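Local coordinates for glucosamine kinase (Streptacidiphilus jiangxiensis, PDB 6HWJ), which catalyses the ATP- and magnesium-dependent phosphorylation of D-glucosamine to D-glucosamine 6-phosphate, with weaker activity on glucose, at residues R254-E259 with E409-V414; V353-P358 with L417-Y422; A371-F376 with P400-Q405; P364-I369 with L428-P433; G237-T242 with A330-A335. All blocks are in the same frame, centred on the assembly; numbering follows the deposited sequence.

In the fold
Contacts 1 to 4 tie together the helices of the C-terminal part of the chain, and contact 5 lies apart, in a small sheet whose strand 333-334 leads into helix 335-356. Contacts 1 and 2 share the proposed substrate specificity determinant motif, with centres about 18 Å apart, and meet where Trp420 NE1 lies 2.8 Å from OE1 of Glu409, a D-glucosamine-binding residue. Contacts 3 and 4 both use helix 362-386, have centres about 10 Å apart, and touch through Arg402 NE and Leu431 CD1 at 3.7 Å. Val354 CG2 meets Val365 CG1 at 3.5 Å, joining contacts 2 and 4. Contact 5 is centred about 35 Å from contact 2 and about 20 Å from contact 3.

Contact 1: R254-E259 with E409-V414; sequences REELDE and EYLYAV
The flat carboxylate of Glu259 takes the CD2 methyl of Leu411 over one face, with Glu259 CD and Leu411 CD2 3.9 Å apart, while its OE2 forms a salt bridge with Arg415. The same methyl also rests on the aliphatic part of the glutamate, Glu259 CG to Leu411 CD2 measuring 3.9 Å. The other branch serves the preceding turn: Leu411 CD1 touches Glu256 CB at 4.0 Å, whereas the carboxylate of Glu256 points elsewhere, to a long, weak ion pair with Arg408. Glu259 presents its length to the leucine because CG is anti to the backbone N (chi1 -171°) and the chain runs extended. Leu411 is thus a buried apolar side chain lying against two partly exposed acidic ones, and it also touches Ala260. The evidence is for helix-helix packing without a cross-segment hydrogen bond, between helices 243-263 and 398-416. Helix 398-416 contributes Leu411 from within the proposed substrate specificity determinant motif, which also holds the D-glucosamine-binding Glu409.

Contact 2: V353-P358 with L417-Y422; sequences VVFRTP and LPHWVY
This is an aromatic contact between the end of helix 335-356 and the 3-10 turn 418-421 with Tyr422, the first residue of helix 422-431; Phe355 and Tyr422 form its centre. Their rings make an offset stack, with centroids 3.8 Å apart and planes inclined by 12°. Phe355 CG lies 3.3 Å from Tyr422 CZ, and the phenol end reaches past the ring, placing Tyr422 OH 3.3 Å from Phe355 CB. Phe355 turns its ring toward this partner with CG anti to the backbone N (chi1 -175°). His419 lies nearly parallel to Phe355 but is slid aside until the rings barely overlap; His419 CD2 approaches Phe355 CZ to 3.8 Å. Tyr422 has the carbonyl O of His419 at its ring edge, in plane. Arg356 NH2 comes within 4.4 Å of Trp420 CZ3. His419 and Trp420 belong to the proposed substrate specificity determinant motif, and Trp420, beside the aromatic cluster of Phe355, His419 and Tyr422, links to the D-glucosamine-binding Glu409 by its indole N-H.

Contact 3: A371-F376 with P400-Q405; sequences AAQRSF and PLRYAQ
Arg402 and Gln373 meet through a single hydrogen bond, Arg402 NH2 to Gln373 OE1 at 2.7 Å with a nearly straight N-H...O angle of 166°. The oxygen lies at the guanidinium edge, in its plane, but the donor stands above the amide carbonyl plane, 39° out of it, so the bond is well directed for the arginine and less so for the glutamine. Both long side chains are needed, since Gln373 CA and Arg402 CA are 11.8 Å apart. Gln373 is extended, whereas Arg402 bends at its second torsion. In the next shell, Arg402 NE pairs with Glu406 and Arg402 NH1 with Asp347, both as salt bridges; with Gln373 on NH2, each guanidinium nitrogen has a partner. Gln373 NE2 donates to the carbonyl O of Ile369, which helps set the amide's rotation, and weakly to Asp347. The positive charge of the buried Arg402 is probably well compensated by its two carboxylates, and the amide oxygen of Gln373 adds a neutral acceptor for the cation, linking helices 362-386 and 398-416.

Contact 4: P364-I369 with L428-P433; sequences PVRAWI and LTDLLP
Arg366 reaches across to Asp430 from a CB that points toward it, its chain extended through CG and CD and then bent at the third torsion (chi3 70°), which carries the guanidinium over to the acid. NE comes within 3.6 Å of Asp430 OD2 without bonding to it. CZ lies 4.0 Å from both carboxylate oxygens, and NH2 does the bonding. Arg366 NH2 donates to the syn lone pair of Asp430 OD1 at 2.9 Å, with an N-H...O angle of 139°. A second bond, Arg366 NH2 to Asp430 OD2 at 3.4 Å, is weak. The two flat groups are nearly coplanar, 2° apart, and the carboxylate meets the guanidinium at its edge. A water donates to Arg366 O at 2.9 Å and to Asp430 OD2 at 3.2 Å, joining the backbone of one helix to the acid of the other. Asp430 OD2 also forms a salt bridge with Arg351. The acid, near the end of helix 422-431, thereby joins helix 362-386 and helix 335-356 at the surface.

Contact 5: G237-T242 with A330-A335; sequences GRTPAT and AARQPA
A small antiparallel three-stranded sheet has outer strands 239-240 and 333-334 on its central strand 293-295, and Arg332 reaches across to Thr239 from beside the second of these. The link is a hydrogen bond from Arg332 NH1 to Thr239 OG1, 2.8 Å long with an N-H...O angle of 145°, the hydroxyl lying at the guanidinium edge, near its plane. Thr239 places OG1 there by holding it anti to its carbonyl carbon (chi1 -56°). The extended Arg332 side chain touches Leu294 of the central strand, and its bond connects Thr239 of one edge strand to the residue just before the other, weakly bonded one; both edges pair with 293-295 through backbone bonds of Thr239 with Leu294 and Gln333 with Ile295. One face of the guanidinium carries the carbonyl O of Gly237, with Arg332 NH2 3.6 Å from Gly237 O. Gly237 has positive phi (116°) and leads the chain out of the preceding helix. Asp296 forms a salt bridge with Arg332 NE, and Arg332 NH2 donates weakly to the carbonyl of Arg236.

Contact 1: R254-E259 with E409-V414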
# COMPACT_ATOMS: atom_id res chain seq x y z
N ARG A 254 12.91 -10.43 -16.27
CA ARG A 254 13.95 -11.41 -16.55
C ARG A 254 15.12 -11.28 -15.58
O ARG A 254 15.69 -12.29 -15.14
CB ARG A 254 14.43 -11.28 -18.00
CG ARG A 254 13.66 -12.15 -18.99
CD ARG A 254 14.16 -11.99 -20.45
NE ARG A 254 13.45 -10.92 -21.14
CZ ARG A 254 13.98 -9.73 -21.45
NH1 ARG A 254 15.24 -9.45 -21.15
NH2 ARG A 254 13.23 -8.83 -22.07
N GLU A 255 15.49 -10.05 -15.21
CA GLU A 255 16.55 -9.87 -14.23
C GLU A 255 16.18 -10.49 -12.89
O GLU A 255 17.00 -11.16 -12.25
CB GLU A 255 16.88 -8.39 -14.07
CG GLU A 255 17.59 -7.79 -15.28
CD GLU A 255 17.98 -6.34 -15.08
OE1 GLU A 255 17.65 -5.78 -14.01
OE2 GLU A 255 18.63 -5.77 -15.99
N GLU A 256 14.94 -10.26 -12.43
CA GLU A 256 14.51 -10.87 -11.18
C GLU A 256 14.51 -12.39 -11.29
O GLU A 256 14.92 -13.10 -10.35
CB GLU A 256 13.13 -10.35 -10.80
CG GLU A 256 13.09 -8.86 -10.50
CD GLU A 256 11.68 -8.34 -10.31
OE1 GLU A 256 10.73 -9.03 -10.72
OE2 GLU A 256 11.52 -7.22 -9.76
N LEU A 257 14.04 -12.92 -12.41
CA LEU A 257 14.10 -14.36 -12.64
C LEU A 257 15.53 -14.87 -12.56
O LEU A 257 15.82 -15.87 -11.89
CB LEU A 257 13.47 -14.68 -14.00
CG LEU A 257 13.50 -16.14 -14.45
CD1 LEU A 257 12.80 -17.04 -13.44
CD2 LEU A 257 12.87 -16.28 -15.82
N ASP A 258 16.46 -14.19 -13.25
CA ASP A 258 17.86 -14.60 -13.20
C ASP A 258 18.38 -14.60 -11.76
O ASP A 258 19.07 -15.54 -11.35
CB ASP A 258 18.71 -13.69 -14.08
CG ASP A 258 18.44 -13.91 -15.55
OD1 ASP A 258 17.94 -14.99 -15.92
OD2 ASP A 258 18.73 -12.99 -16.35
N GLU A 259 18.05 -13.57 -10.98
CA GLU A 259 18.51 -13.53 -9.60
C GLU A 259 17.95 -14.69 -8.80
O GLU A 259 18.68 -15.35 -8.04
CB GLU A 259 18.14 -12.20 -8.96
CG GLU A 259 18.77 -11.99 -7.59
CD GLU A 259 18.37 -10.68 -6.94
OE1 GLU A 259 17.96 -9.75 -7.68
OE2 GLU A 259 18.44 -10.58 -5.70
N GLU A 409 8.42 -13.96 -4.67
CA GLU A 409 8.36 -14.68 -3.41
C GLU A 409 9.66 -15.43 -3.15
O GLU A 409 10.11 -15.51 -2.00
CB GLU A 409 7.16 -15.64 -3.39
CG GLU A 409 5.84 -14.95 -3.58
CD GLU A 409 5.47 -14.03 -2.43
OE1 GLU A 409 6.03 -14.16 -1.33
OE2 GLU A 409 4.60 -13.16 -2.62
N TYR A 410 10.28 -15.97 -4.22
CA TYR A 410 11.60 -16.56 -4.08
C TYR A 410 12.61 -15.55 -3.55
O TYR A 410 13.45 -15.87 -2.68
CB TYR A 410 12.11 -17.10 -5.41
CG TYR A 410 11.45 -18.34 -5.95
CD1 TYR A 410 11.67 -19.58 -5.37
CD2 TYR A 410 10.66 -18.28 -7.10
CE1 TYR A 410 11.09 -20.72 -5.89
CE2 TYR A 410 10.09 -19.42 -7.63
CZ TYR A 410 10.31 -20.63 -7.04
OH TYR A 410 9.74 -21.76 -7.58
N LEU A 411 12.57 -14.33 -4.08
CA LEU A 411 13.53 -13.32 -3.67
C LEU A 411 13.28 -12.90 -2.23
O LEU A 411 14.23 -12.73 -1.46
CB LEU A 411 13.47 -12.11 -4.63
CG LEU A 411 13.88 -12.39 -6.08
CD1 LEU A 411 13.84 -11.10 -6.92
CD2 LEU A 411 15.28 -13.00 -6.17
N TYR A 412 12.01 -12.73 -1.85
CA TYR A 412 11.71 -12.48 -0.44
C TYR A 412 12.29 -13.58 0.44
O TYR A 412 12.96 -13.31 1.45
CB TYR A 412 10.20 -12.37 -0.23
CG TYR A 412 9.84 -12.31 1.23
CD1 TYR A 412 9.91 -11.11 1.93
CD2 TYR A 412 9.45 -13.45 1.91
CE1 TYR A 412 9.59 -11.05 3.28
CE2 TYR A 412 9.14 -13.40 3.25
CZ TYR A 412 9.21 -12.20 3.93
OH TYR A 412 8.89 -12.15 5.26
N ALA A 413 12.09 -14.84 0.05
CA ALA A 413 12.55 -15.95 0.85
C ALA A 413 14.06 -15.90 1.05
O ALA A 413 14.55 -15.96 2.18
CB ALA A 413 12.14 -17.28 0.19
N VAL A 414 14.82 -15.81 -0.05
CA VAL A 414 16.27 -15.91 0.07
C VAL A 414 16.84 -14.71 0.82
O VAL A 414 17.87 -14.81 1.47
CB VAL A 414 16.94 -16.07 -1.31
CG1 VAL A 414 16.47 -17.37 -1.97
CG2 VAL A 414 16.65 -14.86 -2.21

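Contact 2: V353-P358 with L417-Y422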
# COMPACT_ATOMS: atom_id res chain seq x y z
N VAL A 353 -1.71 -22.39 5.02
CA VAL A 353 -2.58 -23.22 5.85
C VAL A 353 -2.09 -24.66 5.83
O VAL A 353 -1.98 -25.31 6.88
CB VAL A 353 -4.05 -23.13 5.38
CG1 VAL A 353 -4.92 -24.20 6.05
CG2 VAL A 353 -4.62 -21.75 5.67
N VAL A 354 -1.76 -25.16 4.64
CA VAL A 354 -1.33 -26.55 4.53
C VAL A 354 -0.01 -26.76 5.23
O VAL A 354 0.21 -27.78 5.89
CB VAL A 354 -1.27 -26.96 3.04
CG1 VAL A 354 -0.55 -28.28 2.90
CG2 VAL A 354 -2.69 -27.02 2.45
N PHE A 355 0.91 -25.82 5.09
CA PHE A 355 2.25 -25.95 5.65
C PHE A 355 2.25 -25.86 7.17
O PHE A 355 3.02 -26.57 7.84
CB PHE A 355 3.12 -24.84 5.04
CG PHE A 355 4.58 -24.92 5.43
CD1 PHE A 355 5.47 -25.66 4.70
CD2 PHE A 355 5.07 -24.16 6.49
CE1 PHE A 355 6.82 -25.72 5.03
CE2 PHE A 355 6.42 -24.20 6.82
CZ PHE A 355 7.29 -24.96 6.09
N ARG A 356 1.39 -25.02 7.74
CA ARG A 356 1.45 -24.72 9.17
C ARG A 356 0.49 -25.53 10.02
O ARG A 356 0.66 -25.57 11.24
CB ARG A 356 1.15 -23.23 9.41
CG ARG A 356 2.17 -22.31 8.82
CD ARG A 356 1.90 -20.86 9.20
NE ARG A 356 2.85 -19.95 8.56
CZ ARG A 356 2.73 -18.63 8.55
NH1 ARG A 356 1.71 -18.05 9.16
NH2 ARG A 356 3.63 -17.89 7.92
N THR A 357 -0.49 -26.20 9.42
CA THR A 357 -1.59 -26.77 10.20
C THR A 357 -1.40 -28.26 10.39
O THR A 357 -1.47 -29.01 9.40
CB THR A 357 -2.92 -26.49 9.49
OG1 THR A 357 -3.03 -25.09 9.20
CG2 THR A 357 -4.10 -26.91 10.37
N PRO A 358 -1.19 -28.74 11.61
CA PRO A 358 -1.05 -30.20 11.80
C PRO A 358 -2.29 -30.94 11.33
O PRO A 358 -3.40 -30.45 11.47
CB PRO A 358 -0.85 -30.34 13.32
CG PRO A 358 -0.32 -29.02 13.76
CD PRO A 358 -0.96 -28.00 12.86
N LEU A 417 13.64 -14.94 4.63
CA LEU A 417 12.98 -16.08 5.25
C LEU A 417 13.19 -17.32 4.38
O LEU A 417 12.31 -17.66 3.59
CB LEU A 417 11.50 -15.79 5.44
CG LEU A 417 10.73 -16.72 6.40
CD1 LEU A 417 11.22 -16.56 7.84
CD2 LEU A 417 9.24 -16.46 6.28
N PRO A 418 14.33 -18.00 4.52
CA PRO A 418 14.71 -18.99 3.50
C PRO A 418 13.68 -20.08 3.23
O PRO A 418 13.57 -20.52 2.08
CB PRO A 418 16.01 -19.58 4.08
CG PRO A 418 16.60 -18.43 4.86
CD PRO A 418 15.41 -17.74 5.48
N HIS A 419 12.95 -20.56 4.24
CA HIS A 419 12.07 -21.70 4.02
C HIS A 419 10.84 -21.33 3.20
O HIS A 419 10.17 -22.22 2.68
CB HIS A 419 11.65 -22.33 5.34
CG HIS A 419 10.52 -21.64 6.01
ND1 HIS A 419 10.71 -20.72 7.02
CD2 HIS A 419 9.19 -21.73 5.82
CE1 HIS A 419 9.53 -20.27 7.41
NE2 HIS A 419 8.60 -20.87 6.70
N TRP A 420 10.56 -20.04 3.04
CA TRP A 420 9.39 -19.57 2.31
C TRP A 420 9.40 -19.98 0.85
O TRP A 420 8.38 -19.82 0.19
CB TRP A 420 9.32 -18.04 2.47
CG TRP A 420 8.15 -17.38 1.87
CD1 TRP A 420 8.12 -16.65 0.70
CD2 TRP A 420 6.80 -17.36 2.38
NE1 TRP A 420 6.83 -16.20 0.45
CE2 TRP A 420 6.01 -16.61 1.48
CE3 TRP A 420 6.19 -17.89 3.53
CZ2 TRP A 420 4.65 -16.39 1.68
CZ3 TRP A 420 4.82 -17.68 3.72
CH2 TRP A 420 4.07 -16.93 2.79
N VAL A 421 10.52 -20.51 0.33
CA VAL A 421 10.56 -20.96 -1.04
C VAL A 421 9.47 -21.98 -1.36
O VAL A 421 9.16 -22.19 -2.54
CB VAL A 421 11.95 -21.55 -1.41
CG1 VAL A 421 13.03 -20.49 -1.33
CG2 VAL A 421 12.29 -22.75 -0.52
N TYR A 422 8.89 -22.64 -0.34
CA TYR A 422 7.87 -23.65 -0.63
C TYR A 422 6.62 -23.02 -1.24
O TYR A 422 5.91 -23.68 -2.01
CB TYR A 422 7.47 -24.45 0.62
CG TYR A 422 6.56 -23.71 1.56
CD1 TYR A 422 7.08 -22.88 2.56
CD2 TYR A 422 5.17 -23.85 1.48
CE1 TYR A 422 6.24 -22.21 3.43
CE2 TYR A 422 4.34 -23.20 2.33
CZ TYR A 422 4.87 -22.38 3.32
OH TYR A 422 4.01 -21.73 4.17

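Contact 3: A371-F376 with P400-Q405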
# COMPACT_ATOMS: atom_id res chain seq x y z
N ALA A 371 -10.50 -22.86 -6.88
CA ALA A 371 -11.84 -22.27 -6.93
C ALA A 371 -11.84 -20.82 -6.47
O ALA A 371 -12.64 -20.01 -6.98
CB ALA A 371 -12.79 -23.12 -6.09
N ALA A 372 -10.96 -20.47 -5.53
CA ALA A 372 -10.93 -19.09 -5.04
C ALA A 372 -10.43 -18.13 -6.12
O ALA A 372 -10.94 -17.02 -6.27
CB ALA A 372 -10.04 -18.99 -3.79
N GLN A 373 -9.43 -18.57 -6.91
CA GLN A 373 -8.96 -17.73 -8.01
C GLN A 373 -10.05 -17.53 -9.05
O GLN A 373 -10.23 -16.42 -9.55
CB GLN A 373 -7.68 -18.34 -8.61
CG GLN A 373 -6.51 -18.28 -7.57
CD GLN A 373 -5.20 -18.91 -8.05
OE1 GLN A 373 -4.53 -18.39 -8.93
NE2 GLN A 373 -4.82 -20.02 -7.43
N ARG A 374 -10.82 -18.58 -9.37
CA ARG A 374 -11.94 -18.44 -10.28
C ARG A 374 -13.04 -17.56 -9.69
O ARG A 374 -13.61 -16.71 -10.39
CB ARG A 374 -12.49 -19.82 -10.64
CG ARG A 374 -13.72 -19.80 -11.56
CD ARG A 374 -13.48 -18.95 -12.80
NE ARG A 374 -12.26 -19.33 -13.50
CZ ARG A 374 -11.64 -18.58 -14.41
NH1 ARG A 374 -10.53 -19.02 -14.99
NH2 ARG A 374 -12.13 -17.39 -14.74
N SER A 375 -13.36 -17.74 -8.39
CA SER A 375 -14.37 -16.91 -7.75
C SER A 375 -13.98 -15.43 -7.78
O SER A 375 -14.82 -14.57 -8.03
CB SER A 375 -14.61 -17.36 -6.30
OG SER A 375 -15.02 -18.72 -6.24
N PHE A 376 -12.72 -15.13 -7.49
CA PHE A 376 -12.25 -13.76 -7.51
C PHE A 376 -12.39 -13.15 -8.89
O PHE A 376 -12.97 -12.07 -9.05
CB PHE A 376 -10.78 -13.69 -7.05
CG PHE A 376 -10.20 -12.31 -7.09
CD1 PHE A 376 -9.71 -11.78 -8.27
CD2 PHE A 376 -10.17 -11.53 -5.94
CE1 PHE A 376 -9.20 -10.50 -8.30
CE2 PHE A 376 -9.63 -10.27 -5.97
CZ PHE A 376 -9.17 -9.74 -7.16
N PRO A 400 1.91 -13.62 -17.46
CA PRO A 400 3.24 -13.05 -17.20
C PRO A 400 3.35 -12.35 -15.85
O PRO A 400 4.37 -12.52 -15.17
CB PRO A 400 3.45 -12.09 -18.37
CG PRO A 400 2.11 -11.89 -19.01
CD PRO A 400 1.34 -13.17 -18.73
N LEU A 401 2.35 -11.55 -15.45
CA LEU A 401 2.46 -10.84 -14.17
C LEU A 401 2.34 -11.80 -12.99
O LEU A 401 2.98 -11.59 -11.95
CB LEU A 401 1.40 -9.76 -14.08
CG LEU A 401 1.50 -8.55 -15.01
CD1 LEU A 401 0.48 -7.48 -14.61
CD2 LEU A 401 2.92 -7.97 -15.01
N ARG A 402 1.53 -12.85 -13.11
CA ARG A 402 1.44 -13.81 -12.02
C ARG A 402 2.76 -14.54 -11.83
O ARG A 402 3.25 -14.67 -10.70
CB ARG A 402 0.30 -14.80 -12.28
CG ARG A 402 0.22 -15.92 -11.26
CD ARG A 402 -0.06 -15.39 -9.83
NE ARG A 402 -0.04 -16.48 -8.86
CZ ARG A 402 -1.09 -17.27 -8.60
NH1 ARG A 402 -0.97 -18.26 -7.73
NH2 ARG A 402 -2.25 -17.05 -9.20
N TYR A 403 3.38 -14.99 -12.92
CA TYR A 403 4.68 -15.63 -12.80
C TYR A 403 5.65 -14.71 -12.08
O TYR A 403 6.38 -15.15 -11.19
CB TYR A 403 5.21 -16.02 -14.19
CG TYR A 403 4.53 -17.21 -14.84
CD1 TYR A 403 3.55 -17.94 -14.18
CD2 TYR A 403 4.89 -17.62 -16.13
CE1 TYR A 403 2.94 -19.04 -14.79
CE2 TYR A 403 4.29 -18.72 -16.73
CZ TYR A 403 3.31 -19.42 -16.05
OH TYR A 403 2.71 -20.51 -16.66
N ALA A 404 5.66 -13.43 -12.45
CA ALA A 404 6.59 -12.48 -11.82
C ALA A 404 6.30 -12.33 -10.33
O ALA A 404 7.22 -12.12 -9.53
CB ALA A 404 6.49 -11.13 -12.52
N GLN A 405 5.03 -12.42 -9.94
CA GLN A 405 4.68 -12.37 -8.52
C GLN A 405 5.32 -13.53 -7.78
O GLN A 405 5.92 -13.35 -6.71
CB GLN A 405 3.17 -12.39 -8.33
CG GLN A 405 2.44 -11.14 -8.74
CD GLN A 405 2.56 -10.02 -7.72
OE1 GLN A 405 3.06 -10.22 -6.61
NE2 GLN A 405 2.10 -8.83 -8.10

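Contact 4: P364-I369 with L428-P433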
# COMPACT_ATOMS: atom_id res chain seq x y z
N PRO A 364 -9.00 -30.48 0.22
CA PRO A 364 -9.95 -29.35 0.22
C PRO A 364 -9.28 -27.99 0.10
O PRO A 364 -9.85 -27.08 -0.52
CB PRO A 364 -10.69 -29.50 1.55
CG PRO A 364 -9.82 -30.40 2.39
CD PRO A 364 -9.14 -31.32 1.43
N VAL A 365 -8.09 -27.81 0.68
CA VAL A 365 -7.41 -26.52 0.57
C VAL A 365 -6.99 -26.26 -0.87
O VAL A 365 -7.15 -25.16 -1.40
CB VAL A 365 -6.21 -26.46 1.53
CG1 VAL A 365 -5.47 -25.13 1.39
CG2 VAL A 365 -6.64 -26.68 2.96
N ARG A 366 -6.44 -27.28 -1.54
CA ARG A 366 -5.99 -27.09 -2.91
C ARG A 366 -7.16 -26.88 -3.86
O ARG A 366 -7.08 -26.07 -4.78
CB ARG A 366 -5.14 -28.28 -3.35
CG ARG A 366 -3.83 -28.41 -2.57
CD ARG A 366 -3.00 -29.60 -3.03
NE ARG A 366 -2.43 -29.40 -4.36
CZ ARG A 366 -1.79 -30.35 -5.04
NH1 ARG A 366 -1.63 -31.56 -4.53
NH2 ARG A 366 -1.30 -30.07 -6.24
N ALA A 367 -8.28 -27.58 -3.62
CA ALA A 367 -9.50 -27.29 -4.36
C ALA A 367 -9.93 -25.85 -4.14
O ALA A 367 -10.37 -25.17 -5.07
CB ALA A 367 -10.61 -28.24 -3.92
N TRP A 368 -9.76 -25.35 -2.91
CA TRP A 368 -10.14 -23.97 -2.61
C TRP A 368 -9.22 -22.98 -3.32
O TRP A 368 -9.67 -21.93 -3.80
CB TRP A 368 -10.12 -23.74 -1.09
CG TRP A 368 -10.32 -22.31 -0.71
CD1 TRP A 368 -11.50 -21.69 -0.41
CD2 TRP A 368 -9.31 -21.31 -0.62
NE1 TRP A 368 -11.28 -20.35 -0.12
CE2 TRP A 368 -9.94 -20.09 -0.25
CE3 TRP A 368 -7.91 -21.32 -0.79
CZ2 TRP A 368 -9.23 -18.90 -0.07
CZ3 TRP A 368 -7.21 -20.14 -0.60
CH2 TRP A 368 -7.86 -18.95 -0.23
N ILE A 369 -7.92 -23.29 -3.38
CA ILE A 369 -7.00 -22.40 -4.09
C ILE A 369 -7.47 -22.16 -5.52
O ILE A 369 -7.57 -21.02 -5.98
CB ILE A 369 -5.57 -22.98 -4.07
CG1 ILE A 369 -5.01 -22.94 -2.64
CG2 ILE A 369 -4.66 -22.21 -5.04
CD1 ILE A 369 -3.63 -23.56 -2.51
N LEU A 428 3.70 -22.44 -8.31
CA LEU A 428 4.07 -22.62 -9.70
C LEU A 428 3.86 -24.06 -10.16
O LEU A 428 3.57 -24.30 -11.33
CB LEU A 428 5.52 -22.23 -9.95
CG LEU A 428 5.81 -20.73 -9.94
CD1 LEU A 428 7.30 -20.47 -9.90
CD2 LEU A 428 5.19 -20.05 -11.15
N THR A 429 4.03 -25.02 -9.25
CA THR A 429 3.74 -26.41 -9.58
C THR A 429 2.31 -26.57 -10.07
O THR A 429 2.08 -27.29 -11.05
CB THR A 429 4.00 -27.31 -8.36
OG1 THR A 429 5.40 -27.32 -8.05
CG2 THR A 429 3.55 -28.75 -8.67
N ASP A 430 1.36 -25.89 -9.44
CA ASP A 430 -0.03 -25.96 -9.88
C ASP A 430 -0.34 -25.00 -11.03
O ASP A 430 -1.27 -25.26 -11.80
CB ASP A 430 -0.98 -25.67 -8.70
CG ASP A 430 -1.08 -26.84 -7.73
OD1 ASP A 430 -0.55 -27.93 -8.03
OD2 ASP A 430 -1.72 -26.68 -6.66
N LEU A 431 0.43 -23.91 -11.18
CA LEU A 431 0.16 -22.94 -12.25
C LEU A 431 0.66 -23.42 -13.61
O LEU A 431 -0.03 -23.28 -14.63
CB LEU A 431 0.82 -21.61 -11.93
CG LEU A 431 0.19 -20.70 -10.87
CD1 LEU A 431 1.17 -19.61 -10.50
CD2 LEU A 431 -1.11 -20.13 -11.38
N LEU A 432 1.87 -23.96 -13.65
CA LEU A 432 2.51 -24.26 -14.92
C LEU A 432 1.73 -25.34 -15.66
O LEU A 432 1.16 -26.24 -15.04
CB LEU A 432 3.94 -24.71 -14.70
CG LEU A 432 4.90 -23.61 -14.23
CD1 LEU A 432 6.19 -24.23 -13.71
CD2 LEU A 432 5.19 -22.65 -15.38
N PRO A 433 1.68 -25.27 -16.99
CA PRO A 433 0.97 -26.30 -17.75
C PRO A 433 1.58 -27.68 -17.51
O PRO A 433 2.76 -27.91 -17.78
CB PRO A 433 1.14 -25.85 -19.21
CG PRO A 433 2.37 -25.01 -19.20
CD PRO A 433 2.35 -24.30 -17.87
O HOH W 1 -4.80 -25.73 -6.60

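Contact 5: G237-T242 with A330-A335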
# COMPACT_ATOMS: atom_id res chain seq x y z
N GLY A 237 -8.45 8.79 -15.16
CA GLY A 237 -7.93 8.64 -16.51
C GLY A 237 -7.04 7.42 -16.63
O GLY A 237 -6.82 6.67 -15.69
N ARG A 238 -6.52 7.24 -17.84
CA ARG A 238 -5.67 6.10 -18.14
C ARG A 238 -4.60 6.54 -19.11
O ARG A 238 -4.73 7.57 -19.77
CB ARG A 238 -6.48 4.94 -18.73
CG ARG A 238 -7.11 5.30 -20.07
CD ARG A 238 -8.07 4.22 -20.54
NE ARG A 238 -9.11 3.96 -19.54
CZ ARG A 238 -10.09 3.09 -19.70
NH1 ARG A 238 -10.18 2.38 -20.81
NH2 ARG A 238 -10.99 2.92 -18.74
N THR A 239 -3.53 5.74 -19.19
CA THR A 239 -2.40 6.03 -20.08
C THR A 239 -2.04 4.74 -20.81
O THR A 239 -1.76 3.72 -20.16
CB THR A 239 -1.20 6.55 -19.29
OG1 THR A 239 -1.58 7.72 -18.53
CG2 THR A 239 -0.06 6.89 -20.22
N PRO A 240 -1.99 4.74 -22.15
CA PRO A 240 -1.55 3.52 -22.86
C PRO A 240 -0.08 3.24 -22.59
O PRO A 240 0.77 4.13 -22.70
CB PRO A 240 -1.79 3.86 -24.34
CG PRO A 240 -2.71 5.04 -24.34
CD PRO A 240 -2.41 5.81 -23.07
N ALA A 241 0.22 1.99 -22.22
CA ALA A 241 1.60 1.56 -22.13
C ALA A 241 2.28 1.69 -23.48
O ALA A 241 1.69 1.42 -24.52
CB ALA A 241 1.67 0.11 -21.65
N THR A 242 3.54 2.12 -23.46
CA THR A 242 4.32 2.27 -24.67
C THR A 242 5.12 1.01 -24.94
O THR A 242 5.26 0.14 -24.08
CB THR A 242 5.25 3.48 -24.57
OG1 THR A 242 6.14 3.28 -23.46
CG2 THR A 242 4.45 4.76 -24.35
N ALA A 330 4.25 6.28 -7.54
CA ALA A 330 3.02 6.95 -7.95
C ALA A 330 2.64 6.65 -9.40
O ALA A 330 1.52 6.99 -9.81
CB ALA A 330 3.16 8.46 -7.77
N ALA A 331 3.52 6.03 -10.17
CA ALA A 331 3.26 5.83 -11.58
C ALA A 331 2.08 4.89 -11.79
O ALA A 331 1.80 4.00 -10.98
CB ALA A 331 4.51 5.26 -12.27
N ARG A 332 1.38 5.11 -12.91
CA ARG A 332 0.29 4.22 -13.30
C ARG A 332 0.83 2.87 -13.75
O ARG A 332 1.93 2.77 -14.30
CB ARG A 332 -0.53 4.87 -14.40
CG ARG A 332 -1.21 6.13 -13.97
CD ARG A 332 -2.01 6.75 -15.10
NE ARG A 332 -3.02 7.69 -14.59
CZ ARG A 332 -3.71 8.53 -15.36
NH1 ARG A 332 -3.52 8.55 -16.66
NH2 ARG A 332 -4.60 9.34 -14.81
N GLN A 333 0.02 1.84 -13.52
CA GLN A 333 0.36 0.46 -13.84
C GLN A 333 -0.88 -0.23 -14.41
O GLN A 333 -1.99 0.31 -14.29
CB GLN A 333 0.83 -0.29 -12.59
CG GLN A 333 2.02 0.36 -11.84
CD GLN A 333 3.33 0.23 -12.59
OE1 GLN A 333 3.39 -0.43 -13.62
NE2 GLN A 333 4.38 0.87 -12.08
N PRO A 334 -0.76 -1.43 -14.97
CA PRO A 334 -1.96 -2.18 -15.38
C PRO A 334 -2.79 -2.57 -14.16
O PRO A 334 -2.26 -2.99 -13.14
CB PRO A 334 -1.40 -3.42 -16.08
CG PRO A 334 0.06 -3.13 -16.31
CD PRO A 334 0.47 -2.21 -15.20
N ALA A 335 -4.11 -2.48 -14.31
CA ALA A 335 -5.00 -2.97 -13.27
C ALA A 335 -4.76 -4.45 -13.00
O ALA A 335 -4.90 -4.90 -11.85
CB ALA A 335 -6.46 -2.73 -13.67